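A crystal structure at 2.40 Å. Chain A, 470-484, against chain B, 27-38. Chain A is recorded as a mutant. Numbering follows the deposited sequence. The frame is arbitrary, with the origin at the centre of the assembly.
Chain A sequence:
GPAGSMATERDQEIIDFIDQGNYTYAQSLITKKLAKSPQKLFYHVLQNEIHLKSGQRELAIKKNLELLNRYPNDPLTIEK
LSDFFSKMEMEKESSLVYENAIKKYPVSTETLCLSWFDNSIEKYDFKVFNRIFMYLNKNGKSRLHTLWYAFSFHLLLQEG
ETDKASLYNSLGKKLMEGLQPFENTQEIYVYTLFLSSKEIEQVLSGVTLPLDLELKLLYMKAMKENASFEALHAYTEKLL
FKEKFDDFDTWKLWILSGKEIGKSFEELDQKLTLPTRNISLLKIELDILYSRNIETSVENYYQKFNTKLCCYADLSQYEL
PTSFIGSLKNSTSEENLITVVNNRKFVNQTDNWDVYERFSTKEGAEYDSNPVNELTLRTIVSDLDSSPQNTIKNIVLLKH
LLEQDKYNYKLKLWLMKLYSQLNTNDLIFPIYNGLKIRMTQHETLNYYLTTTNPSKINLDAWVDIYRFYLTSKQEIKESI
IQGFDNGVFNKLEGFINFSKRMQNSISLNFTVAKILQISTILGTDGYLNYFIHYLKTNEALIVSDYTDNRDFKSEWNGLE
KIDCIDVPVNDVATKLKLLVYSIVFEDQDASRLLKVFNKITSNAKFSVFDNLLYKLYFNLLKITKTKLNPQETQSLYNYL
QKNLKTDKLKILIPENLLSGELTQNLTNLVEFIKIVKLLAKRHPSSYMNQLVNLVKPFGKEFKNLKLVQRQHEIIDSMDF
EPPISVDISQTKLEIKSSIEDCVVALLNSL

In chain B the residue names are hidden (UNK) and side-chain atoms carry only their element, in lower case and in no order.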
ATOM      1  N   LEU A 470       8.992   9.812  -2.607  1.00 42.77           N
ATOM      2  CA  LEU A 470       9.100  11.265  -2.479  1.00 39.34           C
ATOM      3  C   LEU A 470       7.859  11.963  -3.021  1.00 38.77           C
ATOM      4  O   LEU A 470       7.375  12.937  -2.435  1.00 29.35           O
ATOM      5  CB  LEU A 470      10.332  11.757  -3.234  1.00 43.77           C
ATOM      6  CG  LEU A 470      11.714  11.552  -2.641  1.00 49.03           C
ATOM      7  CD1 LEU A 470      12.780  12.076  -3.616  1.00 50.53           C
ATOM      8  CD2 LEU A 470      11.784  12.290  -1.320  1.00 46.53           C
ATOM      9  N   THR A 471       7.340  11.473  -4.151  1.00 52.16           N
ATOM     10  CA  THR A 471       6.169  12.062  -4.796  1.00 51.25           C
ATOM     11  C   THR A 471       4.897  11.842  -3.972  1.00 41.08           C
ATOM     12  O   THR A 471       4.094  12.765  -3.785  1.00 30.96           O
ATOM     13  CB  THR A 471       6.037  11.456  -6.195  1.00 47.30           C
ATOM     14  OG1 THR A 471       7.144  11.894  -6.995  1.00 42.31           O
ATOM     15  CG2 THR A 471       4.715  11.850  -6.862  1.00 51.40           C
ATOM     16  N   SER A 472       4.707  10.623  -3.471  1.00 44.39           N
ATOM     17  CA  SER A 472       3.530  10.300  -2.672  1.00 42.32           C
ATOM     18  C   SER A 472       3.499  11.103  -1.376  1.00 41.96           C
ATOM     19  O   SER A 472       2.445  11.623  -0.987  1.00 29.94           O
ATOM     20  CB  SER A 472       3.508   8.796  -2.385  1.00 35.04           C
ATOM     21  OG  SER A 472       2.417   8.459  -1.547  1.00 37.81           O
ATOM     22  N   LYS A 473       4.651  11.224  -0.700  1.00 45.82           N
ATOM     23  CA  LYS A 473       4.738  12.026   0.518  1.00 42.09           C
ATOM     24  C   LYS A 473       4.239  13.450   0.290  1.00 44.51           C
ATOM     25  O   LYS A 473       3.461  13.982   1.090  1.00 39.84           O
ATOM     26  CB  LYS A 473       6.180  12.019   1.032  1.00 41.19           C
ATOM     27  CG  LYS A 473       6.544  13.070   2.096  1.00 44.37           C
ATOM     28  CD  LYS A 473       8.023  12.918   2.493  1.00 53.61           C
ATOM     29  CE  LYS A 473       8.510  13.999   3.449  1.00 66.53           C
ATOM     30  NZ  LYS A 473       8.005  13.826   4.842  1.00 81.10           N
ATOM     31  N   GLN A 474       4.658  14.078  -0.814  1.00 45.62           N
ATOM     32  CA  GLN A 474       4.232  15.451  -1.082  1.00 41.53           C
ATOM     33  C   GLN A 474       2.787  15.516  -1.571  1.00 39.34           C
ATOM     34  O   GLN A 474       2.074  16.478  -1.262  1.00 28.95           O
ATOM     35  CB  GLN A 474       5.160  16.119  -2.099  1.00 46.00           C
ATOM     36  CG  GLN A 474       4.945  17.646  -2.186  1.00 71.24           C
ATOM     37  CD  GLN A 474       4.929  18.346  -0.800  1.00 82.23           C
ATOM     38  OE1 GLN A 474       5.956  18.429  -0.114  1.00 78.34           O
ATOM     39  NE2 GLN A 474       3.753  18.844  -0.395  1.00 78.77           N
ATOM     40  N   GLU A 475       2.342  14.516  -2.338  1.00 46.78           N
ATOM     41  CA  GLU A 475       0.971  14.536  -2.834  1.00 46.40           C
ATOM     42  C   GLU A 475      -0.040  14.326  -1.701  1.00 42.33           C
ATOM     43  O   GLU A 475      -1.066  15.017  -1.645  1.00 25.97           O
ATOM     44  CB  GLU A 475       0.803  13.496  -3.948  1.00 41.72           C
ATOM     45  CG  GLU A 475       1.516  13.892  -5.259  1.00 40.46           C
ATOM     46  CD  GLU A 475       1.341  12.877  -6.410  1.00 42.52           C
ATOM     47  OE1 GLU A 475       0.999  11.696  -6.155  1.00 34.08           O
ATOM     48  OE2 GLU A 475       1.537  13.283  -7.575  1.00 34.53           O
ATOM     49  N   ILE A 476       0.241  13.409  -0.762  1.00 41.08           N
ATOM     50  CA  ILE A 476      -0.732  13.158   0.301  1.00 39.68           C
ATOM     51  C   ILE A 476      -0.790  14.323   1.287  1.00 41.25           C
ATOM     52  O   ILE A 476      -1.872  14.678   1.770  1.00 30.71           O
ATOM     53  CB  ILE A 476      -0.466  11.822   1.014  1.00 41.02           C
ATOM     54  CG1 ILE A 476      -1.704  11.472   1.837  1.00 43.51           C
ATOM     55  CG2 ILE A 476       0.771  11.864   1.913  1.00 38.79           C
ATOM     56  CD1 ILE A 476      -2.902  11.144   0.987  1.00 34.56           C
ATOM     57  N   LYS A 477       0.349  14.963   1.567  1.00 43.58           N
ATOM     58  CA  LYS A 477       0.329  16.166   2.394  1.00 41.97           C
ATOM     59  C   LYS A 477      -0.611  17.207   1.803  1.00 43.11           C
ATOM     60  O   LYS A 477      -1.484  17.738   2.500  1.00 32.02           O
ATOM     61  CB  LYS A 477       1.748  16.722   2.543  1.00 39.99           C
ATOM     62  CG  LYS A 477       1.859  18.082   3.255  1.00 42.92           C
ATOM     63  CD  LYS A 477       3.154  18.161   4.034  1.00 53.70           C
ATOM     64  CE  LYS A 477       3.367  19.539   4.666  1.00 64.01           C
ATOM     65  NZ  LYS A 477       3.537  20.593   3.629  1.00 75.16           N
ATOM     66  N   GLU A 478      -0.455  17.493   0.503  1.00 49.70           N
ATOM     67  CA  GLU A 478      -1.319  18.466  -0.175  1.00 46.81           C
ATOM     68  C   GLU A 478      -2.785  18.020  -0.171  1.00 41.00           C
ATOM     69  O   GLU A 478      -3.689  18.834   0.026  1.00 28.26           O
ATOM     70  CB  GLU A 478      -0.822  18.686  -1.610  1.00 40.20           C
ATOM     71  CG  GLU A 478      -1.594  19.750  -2.420  1.00 62.47           C
ATOM     72  CD  GLU A 478      -1.431  21.198  -1.900  1.00 60.95           C
ATOM     73  OE1 GLU A 478      -2.144  22.093  -2.398  1.00 59.02           O
ATOM     74  OE2 GLU A 478      -0.593  21.435  -1.005  1.00 58.39           O
ATOM     75  N   SER A 479      -3.030  16.723  -0.368  1.00 43.70           N
ATOM     76  CA  SER A 479      -4.383  16.177  -0.265  1.00 45.25           C
ATOM     77  C   SER A 479      -5.007  16.462   1.104  1.00 45.26           C
ATOM     78  O   SER A 479      -6.188  16.821   1.196  1.00 26.97           O
ATOM     79  CB  SER A 479      -4.339  14.666  -0.539  1.00 39.93           C
ATOM     80  OG  SER A 479      -3.803  14.405  -1.825  1.00 39.88           O
ATOM     81  N   ILE A 480      -4.222  16.306   2.178  1.00 39.48           N
ATOM     82  CA  ILE A 480      -4.711  16.604   3.524  1.00 43.48           C
ATOM     83  C   ILE A 480      -5.037  18.086   3.676  1.00 37.06           C
ATOM     84  O   ILE A 480      -6.044  18.455   4.289  1.00 34.02           O
ATOM     85  CB  ILE A 480      -3.681  16.145   4.572  1.00 42.65           C
ATOM     86  CG1 ILE A 480      -3.544  14.618   4.546  1.00 35.90           C
ATOM     87  CG2 ILE A 480      -4.080  16.649   5.949  1.00 34.73           C
ATOM     88  CD1 ILE A 480      -2.440  14.088   5.429  1.00 38.31           C
ATOM     89  N   ILE A 481      -4.201  18.956   3.109  1.00 42.61           N
ATOM     90  CA  ILE A 481      -4.428  20.398   3.210  1.00 42.91           C
ATOM     91  C   ILE A 481      -5.682  20.790   2.447  1.00 37.16           C
ATOM     92  O   ILE A 481      -6.530  21.545   2.944  1.00 31.60           O
ATOM     93  CB  ILE A 481      -3.191  21.168   2.698  1.00 40.20           C
ATOM     94  CG1 ILE A 481      -2.013  21.004   3.667  1.00 45.51           C
ATOM     95  CG2 ILE A 481      -3.503  22.645   2.474  1.00 39.95           C
ATOM     96  CD1 ILE A 481      -0.743  21.745   3.242  1.00 42.73           C
ATOM     97  N   GLN A 482      -5.815  20.281   1.225  1.00 37.69           N
ATOM     98  CA  GLN A 482      -6.977  20.592   0.396  1.00 40.97           C
ATOM     99  C   GLN A 482      -8.239  19.954   0.955  1.00 30.93           C
ATOM    100  O   GLN A 482      -9.324  20.544   0.889  1.00 34.07           O
ATOM    101  CB  GLN A 482      -6.736  20.110  -1.035  1.00 44.81           C
ATOM    102  CG  GLN A 482      -5.660  20.857  -1.789  1.00 58.42           C
ATOM    103  CD  GLN A 482      -5.336  20.198  -3.122  1.00 79.13           C
ATOM    104  OE1 GLN A 482      -5.935  19.181  -3.492  1.00 80.79           O
ATOM    105  NE2 GLN A 482      -4.382  20.773  -3.853  1.00 91.59           N
ATOM    106  N   GLY A 483      -8.124  18.731   1.475  1.00 38.31           N
ATOM    107  CA  GLY A 483      -9.284  18.093   2.073  1.00 40.44           C
ATOM    108  C   GLY A 483      -9.820  18.873   3.259  1.00 42.84           C
ATOM    109  O   GLY A 483     -11.029  18.943   3.461  1.00 28.93           O
ATOM    110  N   PHE A 484      -8.925  19.454   4.073  1.00 41.94           N
ATOM    111  CA  PHE A 484      -9.378  20.350   5.134  1.00 43.50           C
ATOM    112  C   PHE A 484      -9.937  21.656   4.568  1.00 40.97           C
ATOM    113  O   PHE A 484     -10.988  22.123   5.013  1.00 31.33           O
ATOM    114  CB  PHE A 484      -8.231  20.635   6.107  1.00 39.46           C
ATOM    115  CG  PHE A 484      -8.115  19.647   7.246  1.00 38.91           C
ATOM    116  CD1 PHE A 484      -8.867  19.810   8.404  1.00 39.67           C
ATOM    117  CD2 PHE A 484      -7.227  18.581   7.173  1.00 38.26           C
ATOM    118  CE1 PHE A 484      -8.749  18.919   9.454  1.00 37.04           C
ATOM    119  CE2 PHE A 484      -7.103  17.679   8.215  1.00 38.71           C
ATOM    120  CZ  PHE A 484      -7.873  17.845   9.361  1.00 39.24           C
TER
ATOM    121  N   UNK B  27      -3.007   5.243 -10.948  1.00 51.24           N
ATOM    122  CA  UNK B  27      -2.700   6.660 -11.020  1.00 38.67           C
ATOM    123  C   UNK B  27      -1.867   7.098  -9.821  1.00 32.28           C
ATOM    124  O   UNK B  27      -1.660   6.357  -8.854  1.00 22.36           O
ATOM    125  c   UNK B  27      -6.962   6.276 -13.113  1.00 47.09           C
ATOM    126  c   UNK B  27      -3.992   7.488 -11.093  1.00 40.60           C
ATOM    127  c   UNK B  27      -5.268   7.020 -14.646  1.00 46.48           C
ATOM    128  c   UNK B  27      -6.529   6.487 -14.418  1.00 49.51           C
ATOM    129  c   UNK B  27      -6.144   6.615 -12.044  1.00 38.75           C
ATOM    130  c   UNK B  27      -4.454   7.342 -13.565  1.00 45.89           C
ATOM    131  c   UNK B  27      -4.881   7.137 -12.257  1.00 40.70           C
ATOM    132  N   UNK B  28      -1.392   8.340  -9.902  1.00 40.12           N
ATOM    133  CA  UNK B  28      -0.765   8.983  -8.760  1.00 40.10           C
ATOM    134  C   UNK B  28      -1.754   9.112  -7.607  1.00 33.31           C
ATOM    135  O   UNK B  28      -2.970   9.249  -7.798  1.00 22.56           O
ATOM    136  c   UNK B  28      -0.244  10.373  -9.145  1.00 48.68           C
ATOM    137  c   UNK B  28       1.001  10.314 -10.015  1.00 49.62           C
ATOM    138  n   UNK B  28       1.993  11.146  -9.688  1.00 53.20           N
ATOM    139  o   UNK B  28       1.074   9.536 -10.962  1.00 45.10           O
ATOM    140  N   UNK B  29      -1.199   9.065  -6.398  1.00 41.50           N
ATOM    141  CA  UNK B  29      -1.924   9.425  -5.179  1.00 44.77           C
ATOM    142  C   UNK B  29      -2.738  10.706  -5.374  1.00 44.00           C
ATOM    143  O   UNK B  29      -3.906  10.790  -4.967  1.00 30.63           O
ATOM    144  c   UNK B  29      -0.351   8.163  -3.707  1.00 43.36           C
ATOM    145  c   UNK B  29      -0.915   9.543  -4.025  1.00 44.07           C
ATOM    146  c   UNK B  29      -1.514  10.205  -2.782  1.00 33.39           C
ATOM    147  N   UNK B  30      -2.141  11.710  -6.023  1.00 42.80           N
ATOM    148  CA  UNK B  30      -2.786  13.015  -6.134  1.00 40.81           C
ATOM    149  C   UNK B  30      -4.037  12.964  -7.003  1.00 38.42           C
ATOM    150  O   UNK B  30      -4.987  13.720  -6.774  1.00 29.56           O
ATOM    151  o   UNK B  30      -1.432  13.661  -8.022  1.00 30.58           O
ATOM    152  c   UNK B  30      -1.801  14.028  -6.701  1.00 39.56           C
ATOM    153  N   UNK B  31      -4.047  12.095  -8.006  1.00 43.13           N
ATOM    154  CA  UNK B  31      -5.186  11.995  -8.910  1.00 42.87           C
ATOM    155  C   UNK B  31      -6.386  11.349  -8.209  1.00 33.85           C
ATOM    156  O   UNK B  31      -7.507  11.867  -8.263  1.00 26.46           O
ATOM    157  c   UNK B  31      -6.460  10.015 -11.544  1.00 43.63           C
ATOM    158  c   UNK B  31      -6.843  12.275 -13.120  1.00 52.41           C
ATOM    159  c   UNK B  31      -5.746  11.176 -11.256  1.00 39.96           C
ATOM    160  c   UNK B  31      -7.563  11.114 -13.396  1.00 43.57           C
ATOM    161  c   UNK B  31      -5.933  12.296 -12.061  1.00 47.11           C
ATOM    162  c   UNK B  31      -4.749  11.199 -10.143  1.00 39.23           C
ATOM    163  c   UNK B  31      -7.371   9.980 -12.607  1.00 43.26           C
ATOM    164  N   UNK B  32      -6.160  10.211  -7.550  1.00 34.60           N
ATOM    165  CA  UNK B  32      -7.200   9.587  -6.735  1.00 42.56           C
ATOM    166  C   UNK B  32      -7.737  10.542  -5.685  1.00 41.21           C
ATOM    167  O   UNK B  32      -8.953  10.669  -5.508  1.00 22.94           O
ATOM    168  c   UNK B  32      -6.381   7.232  -6.991  1.00 44.44           C
ATOM    169  c   UNK B  32      -4.831   5.717  -8.011  1.00 41.46           C
ATOM    170  c   UNK B  32      -7.417   6.666  -7.731  1.00 37.43           C
ATOM    171  c   UNK B  32      -6.650   8.349  -6.047  1.00 40.06           C
ATOM    172  o   UNK B  32      -5.567   4.119  -9.578  1.00 32.94           O
ATOM    173  c   UNK B  32      -5.863   5.153  -8.729  1.00 40.79           C
ATOM    174  c   UNK B  32      -5.087   6.740  -7.153  1.00 38.48           C
ATOM    175  c   UNK B  32      -7.171   5.631  -8.599  1.00 39.66           C
ATOM    176  N   UNK B  33      -6.835  11.184  -4.943  1.00 43.33           N
ATOM    177  CA  UNK B  33      -7.255  12.050  -3.848  1.00 43.12           C
ATOM    178  C   UNK B  33      -8.006  13.277  -4.365  1.00 40.37           C
ATOM    179  O   UNK B  33      -8.907  13.786  -3.687  1.00 30.04           O
ATOM    180  o   UNK B  33      -5.241  13.362  -3.791  1.00 28.68           O
ATOM    181  c   UNK B  33      -6.036  12.472  -3.026  1.00 34.00           C
ATOM    182  N   UNK B  34      -7.637  13.760  -5.552  1.00 45.82           N
ATOM    183  CA  UNK B  34      -8.342  14.875  -6.182  1.00 44.59           C
ATOM    184  C   UNK B  34      -9.802  14.532  -6.447  1.00 39.68           C
ATOM    185  O   UNK B  34     -10.693  15.357  -6.223  1.00 30.98           O
ATOM    186  c   UNK B  34      -7.649  15.266  -7.500  1.00 44.28           C
ATOM    187  o   UNK B  34      -7.431  15.611 -10.383  1.00 44.95           O
ATOM    188  c   UNK B  34      -8.376  16.369  -8.274  1.00 47.31           C
ATOM    189  c   UNK B  34      -7.909  16.544  -9.732  1.00 53.21           C
ATOM    190  n   UNK B  34      -8.062  17.759 -10.241  1.00 56.28           N
ATOM    191  N   UNK B  35     -10.064  13.329  -6.965  1.00 40.37           N
ATOM    192  CA  UNK B  35     -11.445  12.920  -7.188  1.00 44.35           C
ATOM    193  C   UNK B  35     -12.200  12.788  -5.874  1.00 36.86           C
ATOM    194  O   UNK B  35     -13.367  13.182  -5.782  1.00 23.44           O
ATOM    195  c   UNK B  35     -10.075  12.705 -11.360  1.00 40.97           C
ATOM    196  c   UNK B  35     -11.476  11.617  -7.982  1.00 43.39           C
ATOM    197  c   UNK B  35     -11.128  12.387 -12.194  1.00 37.25           C
ATOM    198  c   UNK B  35     -10.196  12.450  -9.996  1.00 37.03           C
ATOM    199  o   UNK B  35     -11.034  12.646 -13.529  1.00 22.68           O
ATOM    200  c   UNK B  35     -12.283  11.827 -11.691  1.00 37.10           C
ATOM    201  c   UNK B  35     -11.351  11.880  -9.467  1.00 38.76           C
ATOM    202  c   UNK B  35     -12.387  11.578 -10.334  1.00 37.46           C
ATOM    203  N   UNK B  36     -11.540  12.258  -4.838  1.00 34.38           N
ATOM    204  CA  UNK B  36     -12.175  12.187  -3.527  1.00 41.41           C
ATOM    205  C   UNK B  36     -12.400  13.566  -2.932  1.00 41.98           C
ATOM    206  O   UNK B  36     -13.324  13.745  -2.134  1.00 26.51           O
ATOM    207  c   UNK B  36     -12.541   9.118  -2.839  1.00 34.04           C
ATOM    208  c   UNK B  36     -10.149   9.209  -2.151  1.00 34.87           C
ATOM    209  c   UNK B  36     -11.339  11.343  -2.569  1.00 32.08           C
ATOM    210  c   UNK B  36     -11.223   9.873  -2.979  1.00 37.34           C
ATOM    211  N   UNK B  37     -11.577  14.553  -3.308  1.00 42.69           N
ATOM    212  CA  UNK B  37     -11.727  15.890  -2.743  1.00 39.26           C
ATOM    213  C   UNK B  37     -12.843  16.647  -3.454  1.00 38.68           C
ATOM    214  O   UNK B  37     -13.710  17.247  -2.806  1.00 29.35           O
ATOM    215  c   UNK B  37     -10.588  18.168  -2.700  1.00 32.44           C
ATOM    216  c   UNK B  37      -8.002  16.405  -1.947  1.00 44.55           C
ATOM    217  c   UNK B  37     -10.383  16.649  -2.794  1.00 45.10           C
ATOM    218  c   UNK B  37      -9.467  16.184  -1.656  1.00 45.58           C
ATOM    219  N   UNK B  38     -12.865  16.586  -4.794  1.00 40.68           N
ATOM    220  CA  UNK B  38     -13.754  17.419  -5.601  1.00 43.65           C
ATOM    221  C   UNK B  38     -15.102  16.763  -5.890  1.00 41.59           C
ATOM    222  O   UNK B  38     -16.137  17.435  -5.830  1.00 28.72           O
ATOM    223  o   UNK B  38     -12.115  19.786  -8.916  1.00 51.53           O
ATOM    224  c   UNK B  38     -11.384  19.432  -7.969  1.00 52.23           C
ATOM    225  c   UNK B  38     -12.034  18.958  -6.692  1.00 48.84           C
ATOM    226  c   UNK B  38     -13.051  17.818  -6.902  1.00 43.32           C
ATOM    227  o   UNK B  38     -10.133  19.458  -8.026  1.00 54.78           O
TER
HETATM  228  O   HOH W   1       1.845   9.385  -6.499  1.00 20.26           O
HETATM  229  O   HOH W   2      -5.140  16.685  -5.303  1.00 51.91           O

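Position 27 of chain B carries one carbon followed by a ring of six carbons, with no heteroatom, and the side chain does not reach the chain A stretch. It is Phe B27.

Position 28 has two carbons, the second bearing one oxygen and one nitrogen, and the nitrogen meets Glu A475 OE2. An acid would carry two oxygens there, so this is an amide, Asn B28. The nitrogen suits the place: ND2 donates to Glu A475 OE2 at 3.0 Å, nearly straight, as a carboxylate invites.

At position 29 one carbon carries two more, a compact fork pointing toward chain A and touching Ser A472 and Ile A476. This is Val B29. Its CG1 lies 4.1 Å from Ile A476 CD1, and its CG2 3.5 Å from Ser A472 OG, so a short branched side chain fills the space between the helices.

Position 30 has one carbon and one oxygen, the oxygen beside Glu A475 OE2: Ser B30. Its backbone N donates to Glu A475 OE1 at 3.1 Å, while its OG lies 3.0 Å from Glu A475 OE2, a weak hydrogen bond at best. The short hydroxyl side chain thus sits in the first turn, beside the carboxylate its own backbone binds.

Position 31, one carbon and an all-carbon six-membered ring, points away from chain A; it is Phe B31. Position 32 adds an oxygen to such a ring, and is Tyr B32. That hydroxyl, OH, accepts from Phe B27 N at 3.1 Å, tying the preceding loop to the helix.

Position 33 again shows one carbon and one oxygen, now meeting the hydroxyl of Ser A479. It is Ser B33; the short side chains bring its OG to 2.6 Å from Ser A479 OG.

Position 34 has three carbons ending in an oxygen and a nitrogen: Gln B34, directed sideways, its NE2 bonding weakly to an acid at position 38. Position 35, a six-carbon ring bearing an oxygen, is Tyr B35; position 36, four carbons forked at the second, is Leu B36. Neither reaches the chain A stretch.

Position 37 has four carbons forked at the first, the longer arm reaching Ser A479 and Gly A483: Ile B37. CD1 lies 3.7 Å from Ser A479 O and 4.1 Å from Gly A483 N, packing against backbone where glycine offers no side chain.

Position 38, three carbons ending in two oxygens, is Glu B38, its charge suiting an exposed site.

The two helices run nearly parallel, at 14°. Glu A475 gathers the start of chain B's helix, helped by a water joining its OE1 to Val B29 N; the serine pair and Ile B37 continue the contact.

Chain B, residues 27-38: FNVSFYSQYLIE
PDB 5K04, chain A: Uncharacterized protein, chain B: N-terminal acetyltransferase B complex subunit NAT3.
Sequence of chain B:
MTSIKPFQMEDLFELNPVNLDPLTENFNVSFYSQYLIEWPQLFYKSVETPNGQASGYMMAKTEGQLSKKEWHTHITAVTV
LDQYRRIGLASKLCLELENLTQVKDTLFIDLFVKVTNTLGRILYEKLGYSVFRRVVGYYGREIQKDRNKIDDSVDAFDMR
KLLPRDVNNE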